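Glucokinase (Leishmania braziliensis MHOM/BR/75/M2904, PDB 6EDI) probably phosphorylates D-glucose at the expense of ATP, as a dimeric glucokinase of the actin-like ATPase clan. Local coordinates at residues G193-A196 / G197-I200; I274-A277 / A278-A282; A322-R325 / L326-L330; L373-A377 / M378-F382. All coordinates share one frame; numbering follows the deposited sequence.

Contact 1 (G193-A196 / G197-I200); sequences GKPA and GSTI
P195 and S198 close a type II beta turn, with A196 and G197 at its two corners, in the loop that leads from helix 187-190 to strand 205-210. The polar part of the contact centres on one carbonyl oxygen. S198 N donates to P195 O at 3.1 Å, the i+3 to i bond that closes the turn, with an N-H...O angle of 153°. The hydroxyl of the same serine adds a weak bond, S198 OG to P195 O, so one residue grips the oxygen through both its backbone and its side chain. A196 takes the extended first corner. G197 follows with a positive phi of 89°, the value expected at the second corner of a type II turn, where a CB would run into A196 O.

The van der Waals part has two pieces. The ring carbons of P195 lie beside the serine hydroxyl, its CB 3.2 Å from S198 OG, while its CD lies 3.8 Å from S198 CB. With OG beside the backbone N of its own residue (chi1 -59°), S198 places its hydroxyl next to both the carbonyl and the ring. Outside the turn, the K194 and T199 side chains cross at about a right angle. T199 turns its hydroxyl the other way, to G201 N and S169 OG, and W187 of helix 187-190 packs on A196 and T199 and donates its indole N-H to K194 O. The branch that T199 leaves for the lysine is its methyl: CG2 sits 4.0 Å from K194 CD.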
loop_
_atom_site.group_PDB
_atom_site.type_symbol
_atom_site.label_atom_id
_atom_site.label_comp_id
_atom_site.label_asym_id
_atom_site.label_seq_id
_atom_site.Cartn_x
_atom_site.Cartn_y
_atom_site.Cartn_z
ATOM N N GLY A 193 -14.946 -20.429 -6.609
ATOM C CA GLY A 193 -15.957 -20.901 -7.538
ATOM C C GLY A 193 -16.808 -19.799 -8.146
ATOM O O GLY A 193 -17.691 -20.071 -8.962
ATOM N N LYS A 194 -16.558 -18.555 -7.744
ATOM C CA LYS A 194 -17.325 -17.422 -8.268
ATOM C C LYS A 194 -16.739 -16.871 -9.573
ATOM O O LYS A 194 -15.524 -16.862 -9.755
ATOM C CB LYS A 194 -17.429 -16.309 -7.222
ATOM C CG LYS A 194 -18.104 -16.743 -5.948
ATOM C CD LYS A 194 -18.408 -15.572 -5.038
ATOM C CE LYS A 194 -19.033 -16.081 -3.752
ATOM N NZ LYS A 194 -18.293 -17.297 -3.307
ATOM N N PRO A 195 -17.613 -16.400 -10.484
ATOM C CA PRO A 195 -17.198 -15.893 -11.798
ATOM C C PRO A 195 -16.460 -14.560 -11.699
ATOM O O PRO A 195 -16.768 -13.760 -10.814
ATOM C CB PRO A 195 -18.534 -15.674 -12.530
ATOM C CG PRO A 195 -19.566 -16.411 -11.727
ATOM C CD PRO A 195 -19.078 -16.369 -10.322
ATOM N N ALA A 196 -15.502 -14.322 -12.594
ATOM C CA ALA A 196 -14.816 -13.030 -12.651
ATOM C C ALA A 196 -15.837 -11.910 -12.815
ATOM O O ALA A 196 -16.755 -12.042 -13.601
ATOM C CB ALA A 196 -13.818 -13.005 -13.803
ATOM N N GLY A 197 -15.698 -10.830 -12.050
ATOM C CA GLY A 197 -16.577 -9.677 -12.197
ATOM C C GLY A 197 -17.813 -9.782 -11.327
ATOM O O GLY A 197 -18.576 -8.838 -11.228
ATOM N N SER A 198 -18.007 -10.936 -10.690
ATOM C CA SER A 198 -19.176 -11.142 -9.832
ATOM C C SER A 198 -18.909 -10.598 -8.446
ATOM O O SER A 198 -19.830 -10.342 -7.681
ATOM C CB SER A 198 -19.509 -12.624 -9.751
ATOM O OG SER A 198 -19.773 -13.122 -11.047
ATOM N N THR A 199 -17.627 -10.430 -8.138
ATOM C CA THR A 199 -17.184 -10.031 -6.809
ATOM C C THR A 199 -15.756 -9.558 -6.994
ATOM O O THR A 199 -15.136 -9.891 -8.012
ATOM C CB THR A 199 -17.208 -11.239 -5.852
ATOM O OG1 THR A 199 -16.618 -10.880 -4.594
ATOM C CG2 THR A 199 -16.452 -12.406 -6.463
ATOM N N ILE A 200 -15.225 -8.759 -6.068
ATOM C CA ILE A 200 -13.780 -8.496 -6.101
ATOM C C ILE A 200 -13.070 -9.719 -5.543
ATOM O O ILE A 200 -11.908 -9.978 -5.852
ATOM C CB ILE A 200 -13.354 -7.253 -5.291
ATOM C CG1 ILE A 200 -13.828 -7.345 -3.838
ATOM C CG2 ILE A 200 -13.872 -5.974 -5.949
ATOM C CD1 ILE A 200 -13.110 -6.354 -2.917
#

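Contact 2 (I274-A277 / A278-A282)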
loop_
_atom_site.group_PDB
_atom_site.type_symbol
_atom_site.label_atom_id
_atom_site.label_comp_id
_atom_site.label_asym_id
_atom_site.label_seq_id
_atom_site.Cartn_x
_atom_site.Cartn_y
_atom_site.Cartn_z
ATOM N N ILE A 274 4.659 12.991 -13.633
ATOM C CA ILE A 274 3.964 11.937 -12.903
ATOM C C ILE A 274 2.986 11.211 -13.827
ATOM O O ILE A 274 2.543 11.776 -14.834
ATOM C CB ILE A 274 3.289 12.474 -11.643
ATOM C CG1 ILE A 274 2.182 13.489 -11.985
ATOM C CG2 ILE A 274 4.306 13.167 -10.771
ATOM C CD1 ILE A 274 1.506 14.073 -10.739
ATOM N N TRP A 275 2.671 9.959 -13.506
ATOM C CA TRP A 275 1.765 9.160 -14.336
ATOM C C TRP A 275 0.436 9.864 -14.576
ATOM O O TRP A 275 -0.158 9.739 -15.644
ATOM C CB TRP A 275 1.482 7.808 -13.683
ATOM C CG TRP A 275 2.516 6.771 -13.946
ATOM C CD1 TRP A 275 3.429 6.291 -13.058
ATOM C CD2 TRP A 275 2.743 6.063 -15.180
ATOM N NE1 TRP A 275 4.211 5.335 -13.656
ATOM C CE2 TRP A 275 3.810 5.169 -14.957
ATOM C CE3 TRP A 275 2.146 6.096 -16.446
ATOM C CZ2 TRP A 275 4.300 4.312 -15.958
ATOM C CZ3 TRP A 275 2.625 5.243 -17.439
ATOM C CH2 TRP A 275 3.701 4.367 -17.190
ATOM N N GLU A 276 -0.032 10.577 -13.558
ATOM C CA GLU A 276 -1.295 11.315 -13.646
ATOM C C GLU A 276 -1.314 12.252 -14.847
ATOM O O GLU A 276 -2.335 12.400 -15.524
ATOM C CB GLU A 276 -1.514 12.119 -12.359
ATOM C CG GLU A 276 -2.521 13.268 -12.476
ATOM C CD GLU A 276 -2.754 13.956 -11.147
ATOM O OE1 GLU A 276 -2.108 14.990 -10.892
ATOM O OE2 GLU A 276 -3.579 13.455 -10.358
ATOM N N ALA A 277 -0.171 12.876 -15.116
ATOM C CA ALA A 277 -0.081 13.868 -16.181
ATOM C C ALA A 277 -0.275 13.264 -17.575
ATOM O O ALA A 277 -0.597 13.973 -18.514
ATOM C CB ALA A 277 1.229 14.629 -16.090
ATOM N N ALA A 278 -0.082 11.957 -17.703
ATOM C CA ALA A 278 -0.279 11.271 -18.980
ATOM C C ALA A 278 -1.601 10.528 -19.057
ATOM O O ALA A 278 -1.849 9.820 -20.030
ATOM C CB ALA A 278 0.880 10.288 -19.245
ATOM N N SER A 279 -2.456 10.679 -18.047
ATOM C CA SER A 279 -3.665 9.869 -17.976
ATOM C C SER A 279 -4.912 10.656 -17.536
ATOM O O SER A 279 -5.993 10.083 -17.406
ATOM C CB SER A 279 -3.417 8.647 -17.066
ATOM O OG SER A 279 -2.791 9.047 -15.854
ATOM N N ASN A 280 -4.758 11.961 -17.318
ATOM C CA ASN A 280 -5.877 12.846 -16.947
ATOM C C ASN A 280 -6.386 13.736 -18.098
ATOM O O ASN A 280 -5.947 13.598 -19.242
ATOM C CB ASN A 280 -5.470 13.727 -15.764
ATOM C CG ASN A 280 -4.349 14.692 -16.112
ATOM O OD1 ASN A 280 -3.774 14.626 -17.199
ATOM N ND2 ASN A 280 -4.022 15.580 -15.182
ATOM N N GLY A 281 -7.308 14.655 -17.797
ATOM C CA GLY A 281 -7.819 15.573 -18.805
ATOM C C GLY A 281 -6.725 16.419 -19.441
ATOM O O GLY A 281 -6.633 16.517 -20.669
ATOM N N ALA A 282 -5.892 17.025 -18.598
ATOM C CA ALA A 282 -4.763 17.816 -19.061
ATOM C C ALA A 282 -3.892 17.030 -20.021
ATOM O O ALA A 282 -3.472 17.549 -21.054
ATOM C CB ALA A 282 -3.946 18.295 -17.896
#
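W275 O takes two donors from the residues that follow it. S279 OG reaches it at 2.7 Å and A278 N at 3.0 Å, and the two arrive from opposite faces of the carbonyl plane. The serine manages this because its OG sits between its own backbone N and carbonyl carbon (chi1 47°), folded back over the turn. The next oxygen, E276 O, accepts from S279 N at 3.1 Å and 162°, and weakly from N280 N. A278 N to W275 O and S279 N to E276 O, backbone bonds spanning three residues, mark a short 3-10 segment; one residue, S279, separates it from the N-cap of helix 281-292. N280 is that cap: its OD1 accepts from G283 N, and E276 O, 3.1 Å from N280 OD1, is a second acceptor that makes no bond to it. The amide's other end donates weakly to T212 O, with N280 ND2 3.9 Å from E276 CG. Although the E276 carboxylate is nearly parallel to the N280 amide (6° between planes), its OE2 is engaged by V214 N. A278 carries its methyl into a buried setting, against Y250 and L254 of helix 245-259, and I274 packs on M378 of the second subunit.

Contact 3 (A322-R325 / L326-L330); sequences AVDR and LYKNL
R325 and N329 run side by side, one turn apart on helix 317-341, pointing the same way. The aliphatic part of the arginine makes the contact: its CG lies 3.7 Å from N329 ND2, with the guanidinium plane 30° from that of the amide. Beneath them the helix bond N329 N to R325 O measures 3.0 Å. A water extends this link, accepting from N329 ND2 at 2.8 Å and donating weakly to R325 O. Farther out, the R325 chain bends at chi3 and packs on N287 and Y290.

L326 anchors the inner side. Its N donates to A322 O at 3.0 Å, and its CB rests 3.2 Å from V323 O; the isobutyl end leads away from this turn, to L284.

D324 pairs with K328 on the outer side. CG of the aspartate is anti to the backbone N (chi1 -176°), and K328 CE comes within 3.2 Å of D324 OD2. The salt bridge itself is long, D324 OD1 to K328 NZ at 3.7 Å, and OD1 is also hydrogen-bonded to Y359 OH.

V323 and Y327 line up likewise, but face other helices: V323 touches A311 of helix 304-313, and Y327 packs on L369 of helix 363-373 and meets the rings of Y359 and F360 of helix 357-361. A322 and L326, on this part of the long helix, meet helix 281-292.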
loop_
_atom_site.group_PDB
_atom_site.type_symbol
_atom_site.label_atom_id
_atom_site.label_comp_id
_atom_site.label_asym_id
_atom_site.label_seq_id
_atom_site.Cartn_x
_atom_site.Cartn_y
_atom_site.Cartn_z
ATOM N N ALA A 322 -4.924 10.212 -29.455
ATOM C CA ALA A 322 -4.753 10.865 -28.159
ATOM C C ALA A 322 -5.448 10.086 -27.044
ATOM O O ALA A 322 -4.914 9.978 -25.938
ATOM C CB ALA A 322 -5.258 12.282 -28.209
ATOM N N VAL A 323 -6.637 9.556 -27.340
ATOM C CA VAL A 323 -7.355 8.697 -26.391
ATOM C C VAL A 323 -6.623 7.380 -26.189
ATOM O O VAL A 323 -6.491 6.893 -25.057
ATOM C CB VAL A 323 -8.795 8.416 -26.860
ATOM C CG1 VAL A 323 -9.438 7.322 -26.023
ATOM C CG2 VAL A 323 -9.613 9.663 -26.757
ATOM N N ASP A 324 -6.165 6.794 -27.289
ATOM C CA ASP A 324 -5.441 5.527 -27.226
ATOM C C ASP A 324 -4.191 5.672 -26.362
ATOM O O ASP A 324 -3.940 4.831 -25.497
ATOM C CB ASP A 324 -5.069 5.046 -28.631
ATOM C CG ASP A 324 -4.397 3.684 -28.632
ATOM O OD1 ASP A 324 -4.943 2.722 -28.037
ATOM O OD2 ASP A 324 -3.310 3.577 -29.239
ATOM N N ARG A 325 -3.415 6.736 -26.589
ATOM C CA ARG A 325 -2.229 6.982 -25.774
ATOM C C ARG A 325 -2.592 7.218 -24.309
ATOM O O ARG A 325 -1.867 6.785 -23.399
ATOM C CB ARG A 325 -1.389 8.151 -26.320
ATOM C CG ARG A 325 -0.018 8.245 -25.642
ATOM C CD ARG A 325 0.792 9.481 -25.996
ATOM N NE ARG A 325 1.104 9.580 -27.420
ATOM C CZ ARG A 325 2.097 8.941 -28.021
ATOM N NH1 ARG A 325 2.888 8.123 -27.332
ATOM N NH2 ARG A 325 2.292 9.101 -29.318
ATOM N N LEU A 326 -3.718 7.890 -24.082
ATOM C CA LEU A 326 -4.196 8.176 -22.730
ATOM C C LEU A 326 -4.361 6.889 -21.933
ATOM O O LEU A 326 -3.796 6.745 -20.853
ATOM C CB LEU A 326 -5.536 8.934 -22.759
ATOM C CG LEU A 326 -5.893 9.656 -21.448
ATOM C CD1 LEU A 326 -5.053 10.917 -21.275
ATOM C CD2 LEU A 326 -7.379 9.990 -21.329
ATOM N N TYR A 327 -5.137 5.954 -22.472
ATOM C CA TYR A 327 -5.368 4.695 -21.790
ATOM C C TYR A 327 -4.190 3.721 -21.833
ATOM O O TYR A 327 -4.039 2.877 -20.946
ATOM C CB TYR A 327 -6.654 4.062 -22.307
ATOM C CG TYR A 327 -7.847 4.851 -21.853
ATOM C CD1 TYR A 327 -7.997 5.200 -20.515
ATOM C CD2 TYR A 327 -8.806 5.286 -22.760
ATOM C CE1 TYR A 327 -9.083 5.935 -20.087
ATOM C CE2 TYR A 327 -9.892 6.028 -22.342
ATOM C CZ TYR A 327 -10.022 6.345 -21.003
ATOM O OH TYR A 327 -11.097 7.073 -20.576
ATOM N N LYS A 328 -3.349 3.828 -22.853
ATOM C CA LYS A 328 -2.143 3.008 -22.876
ATOM C C LYS A 328 -1.281 3.360 -21.668
ATOM O O LYS A 328 -0.725 2.480 -21.013
ATOM C CB LYS A 328 -1.373 3.200 -24.185
ATOM C CG LYS A 328 -1.917 2.359 -25.346
ATOM C CD LYS A 328 -0.894 2.237 -26.482
ATOM C CE LYS A 328 -1.465 1.496 -27.688
ATOM N NZ LYS A 328 -2.234 0.286 -27.295
ATOM N N ASN A 329 -1.200 4.654 -21.368
ATOM C CA ASN A 329 -0.449 5.133 -20.211
ATOM C C ASN A 329 -1.145 4.978 -18.857
ATOM O O ASN A 329 -0.477 4.740 -17.838
ATOM C CB ASN A 329 0.002 6.569 -20.446
ATOM C CG ASN A 329 1.220 6.628 -21.344
ATOM O OD1 ASN A 329 2.120 5.793 -21.220
ATOM N ND2 ASN A 329 1.247 7.583 -22.264
ATOM N N LEU A 330 -2.469 5.106 -18.838
ATOM C CA LEU A 330 -3.208 4.732 -17.638
ATOM C C LEU A 330 -2.876 3.278 -17.280
ATOM O O LEU A 330 -2.569 2.959 -16.130
ATOM C CB LEU A 330 -4.714 4.894 -17.841
ATOM C CG LEU A 330 -5.523 4.379 -16.641
ATOM C CD1 LEU A 330 -5.319 5.315 -15.456
ATOM C CD2 LEU A 330 -7.003 4.240 -16.987
HETATM O O HOH W 1 -0.607 9.699 -22.557
#

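Contact 4 (L373-A377 / M378-F382)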
loop_
_atom_site.group_PDB
_atom_site.type_symbol
_atom_site.label_atom_id
_atom_site.label_comp_id
_atom_site.label_asym_id
_atom_site.label_seq_id
_atom_site.Cartn_x
_atom_site.Cartn_y
_atom_site.Cartn_z
ATOM N N LEU A 373 0.113 -3.534 -20.735
ATOM C CA LEU A 373 0.364 -4.024 -19.381
ATOM C C LEU A 373 1.508 -5.014 -19.427
ATOM O O LEU A 373 2.419 -4.981 -18.592
ATOM C CB LEU A 373 -0.887 -4.711 -18.832
ATOM C CG LEU A 373 -0.854 -5.084 -17.356
ATOM C CD1 LEU A 373 -1.089 -3.831 -16.522
ATOM C CD2 LEU A 373 -1.885 -6.158 -17.053
ATOM N N HIS A 374 1.481 -5.864 -20.448
ATOM C CA HIS A 374 2.435 -6.952 -20.563
ATOM C C HIS A 374 3.846 -6.549 -20.998
ATOM O O HIS A 374 4.713 -7.412 -21.104
ATOM C CB HIS A 374 1.879 -8.062 -21.469
ATOM C CG HIS A 374 0.702 -8.786 -20.886
ATOM N ND1 HIS A 374 0.154 -9.908 -21.476
ATOM C CD2 HIS A 374 -0.024 -8.564 -19.765
ATOM C CE1 HIS A 374 -0.859 -10.340 -20.746
ATOM N NE2 HIS A 374 -0.990 -9.540 -19.702
ATOM N N GLU A 375 4.088 -5.254 -21.211
ATOM C CA GLU A 375 5.431 -4.781 -21.563
ATOM C C GLU A 375 6.361 -4.688 -20.358
ATOM O O GLU A 375 7.577 -4.568 -20.522
ATOM C CB GLU A 375 5.377 -3.419 -22.270
ATOM C CG GLU A 375 4.453 -3.370 -23.499
ATOM C CD GLU A 375 4.494 -2.030 -24.230
ATOM O OE1 GLU A 375 5.332 -1.165 -23.878
ATOM O OE2 GLU A 375 3.678 -1.839 -25.161
ATOM N N HIS A 376 5.782 -4.729 -19.156
ATOM C CA HIS A 376 6.536 -4.614 -17.905
ATOM C C HIS A 376 7.566 -5.737 -17.796
ATOM O O HIS A 376 7.280 -6.879 -18.147
ATOM C CB HIS A 376 5.593 -4.689 -16.692
ATOM C CG HIS A 376 6.217 -4.213 -15.414
ATOM N ND1 HIS A 376 7.122 -4.968 -14.697
ATOM C CD2 HIS A 376 6.074 -3.048 -14.735
ATOM C CE1 HIS A 376 7.508 -4.294 -13.629
ATOM N NE2 HIS A 376 6.887 -3.122 -13.628
ATOM N N ALA A 377 8.752 -5.408 -17.299
ATOM C CA ALA A 377 9.849 -6.379 -17.179
ATOM C C ALA A 377 9.454 -7.610 -16.378
ATOM O O ALA A 377 9.977 -8.705 -16.603
ATOM C CB ALA A 377 11.066 -5.729 -16.554
ATOM N N MET A 378 8.550 -7.428 -15.425
ATOM C CA MET A 378 8.191 -8.520 -14.519
ATOM C C MET A 378 7.068 -9.392 -15.074
ATOM O O MET A 378 6.803 -10.490 -14.566
ATOM C CB MET A 378 7.813 -7.957 -13.145
ATOM C CG MET A 378 8.950 -7.182 -12.476
ATOM S SD MET A 378 10.325 -8.279 -12.036
ATOM C CE MET A 378 9.675 -9.041 -10.553
ATOM N N GLU A 379 6.395 -8.901 -16.111
ATOM C CA GLU A 379 5.459 -9.745 -16.829
ATOM C C GLU A 379 6.253 -10.518 -17.865
ATOM O O GLU A 379 6.052 -11.718 -18.057
ATOM C CB GLU A 379 4.356 -8.913 -17.500
ATOM C CG GLU A 379 3.380 -9.739 -18.316
ATOM C CD GLU A 379 2.620 -10.746 -17.478
ATOM O OE1 GLU A 379 2.472 -10.518 -16.254
ATOM O OE2 GLU A 379 2.174 -11.771 -18.045
ATOM N N ARG A 380 7.158 -9.824 -18.546
ATOM C CA ARG A 380 7.992 -10.481 -19.542
ATOM C C ARG A 380 8.752 -11.651 -18.928
ATOM O O ARG A 380 8.803 -12.744 -19.496
ATOM C CB ARG A 380 8.963 -9.473 -20.169
ATOM C CG ARG A 380 8.258 -8.380 -20.994
ATOM C CD ARG A 380 9.263 -7.373 -21.564
ATOM N NE ARG A 380 8.663 -6.194 -22.200
ATOM C CZ ARG A 380 8.768 -5.903 -23.499
ATOM N NH1 ARG A 380 9.430 -6.717 -24.308
ATOM N NH2 ARG A 380 8.208 -4.806 -23.990
ATOM N N GLN A 381 9.325 -11.433 -17.755
ATOM C CA GLN A 381 10.152 -12.469 -17.135
ATOM C C GLN A 381 9.367 -13.489 -16.333
ATOM O O GLN A 381 9.696 -14.683 -16.351
ATOM C CB GLN A 381 11.225 -11.845 -16.245
ATOM C CG GLN A 381 12.213 -10.953 -16.981
ATOM C CD GLN A 381 13.199 -10.302 -16.040
ATOM O OE1 GLN A 381 12.950 -9.207 -15.514
ATOM N NE2 GLN A 381 14.327 -10.966 -15.815
ATOM N N PHE A 382 8.336 -13.035 -15.623
ATOM C CA PHE A 382 7.720 -13.896 -14.608
ATOM C C PHE A 382 6.192 -14.017 -14.629
ATOM O O PHE A 382 5.638 -14.759 -13.815
ATOM C CB PHE A 382 8.162 -13.474 -13.195
ATOM C CG PHE A 382 9.648 -13.259 -13.048
ATOM C CD1 PHE A 382 10.518 -14.342 -12.924
ATOM C CD2 PHE A 382 10.172 -11.973 -13.004
ATOM C CE1 PHE A 382 11.885 -14.143 -12.786
ATOM C CE2 PHE A 382 11.544 -11.759 -12.859
ATOM C CZ PHE A 382 12.401 -12.853 -12.752
#
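H376 caps the short helix 377-382 at its N-terminus, with a type I beta turn from L373 to H376 bringing the chain there from helix 363-373. M378 is the first residue to be gripped: its N donates to H376 ND1 at 2.9 Å, nearly straight (166°) and close to the imidazole plane. Having CG anti to the backbone N (chi1 -164°) brings the ND1 edge of the ring to the first turn, where H376 CE1 also meets M378 CG at 3.4 Å. The far nitrogen, NE2, is bonded to E336 OE1, so both ends of the ring are held.

E379 comes next. Its N donates to H376 O at 3.0 Å, and its side chain lies alongside H374 with the carboxylate stacked over one face of the imidazole, the planes 24° apart. CG of E379 is 3.8 Å from H374 CG, while its OE1 accepts from S386 N.

R380 N is the second donor to H376 O. Its side chain doubles back beside E375, and the extended chain ends in a short bond, R380 NE to E375 O at 2.6 Å, with the oxygen in the guanidinium plane. Around this helix start the second subunit packs on H376, M378, R380 and Q381, placing the cap at the dimer interface. Q381 follows with the helix bond from its backbone, Q381 N to A377 O at 3.0 Å.

In the fold
Along the chain the four contacts come in series, from the loop turn of contact 1 to the capped helix of contact 4. Contact 1 leads into strand 205-210 of a mixed six-stranded sheet and stands off, about 25 Å from contact 4 between centres. Contacts 2 to 4 lie on helices and connecting loops farther along. Contacts 2 and 3, centres about 10 Å apart, touch: W275 CZ3 lies 3.2 Å from N329 O, and L326 CD1 packs against the 278-280 backbone. Helix 317-341 carries contact 3 and also gives L373, H376 and M378 of contact 4 partners, although the nearest atoms of these two contacts are about 6 Å apart. Contacts 2 and 4 both lie at the dimer interface.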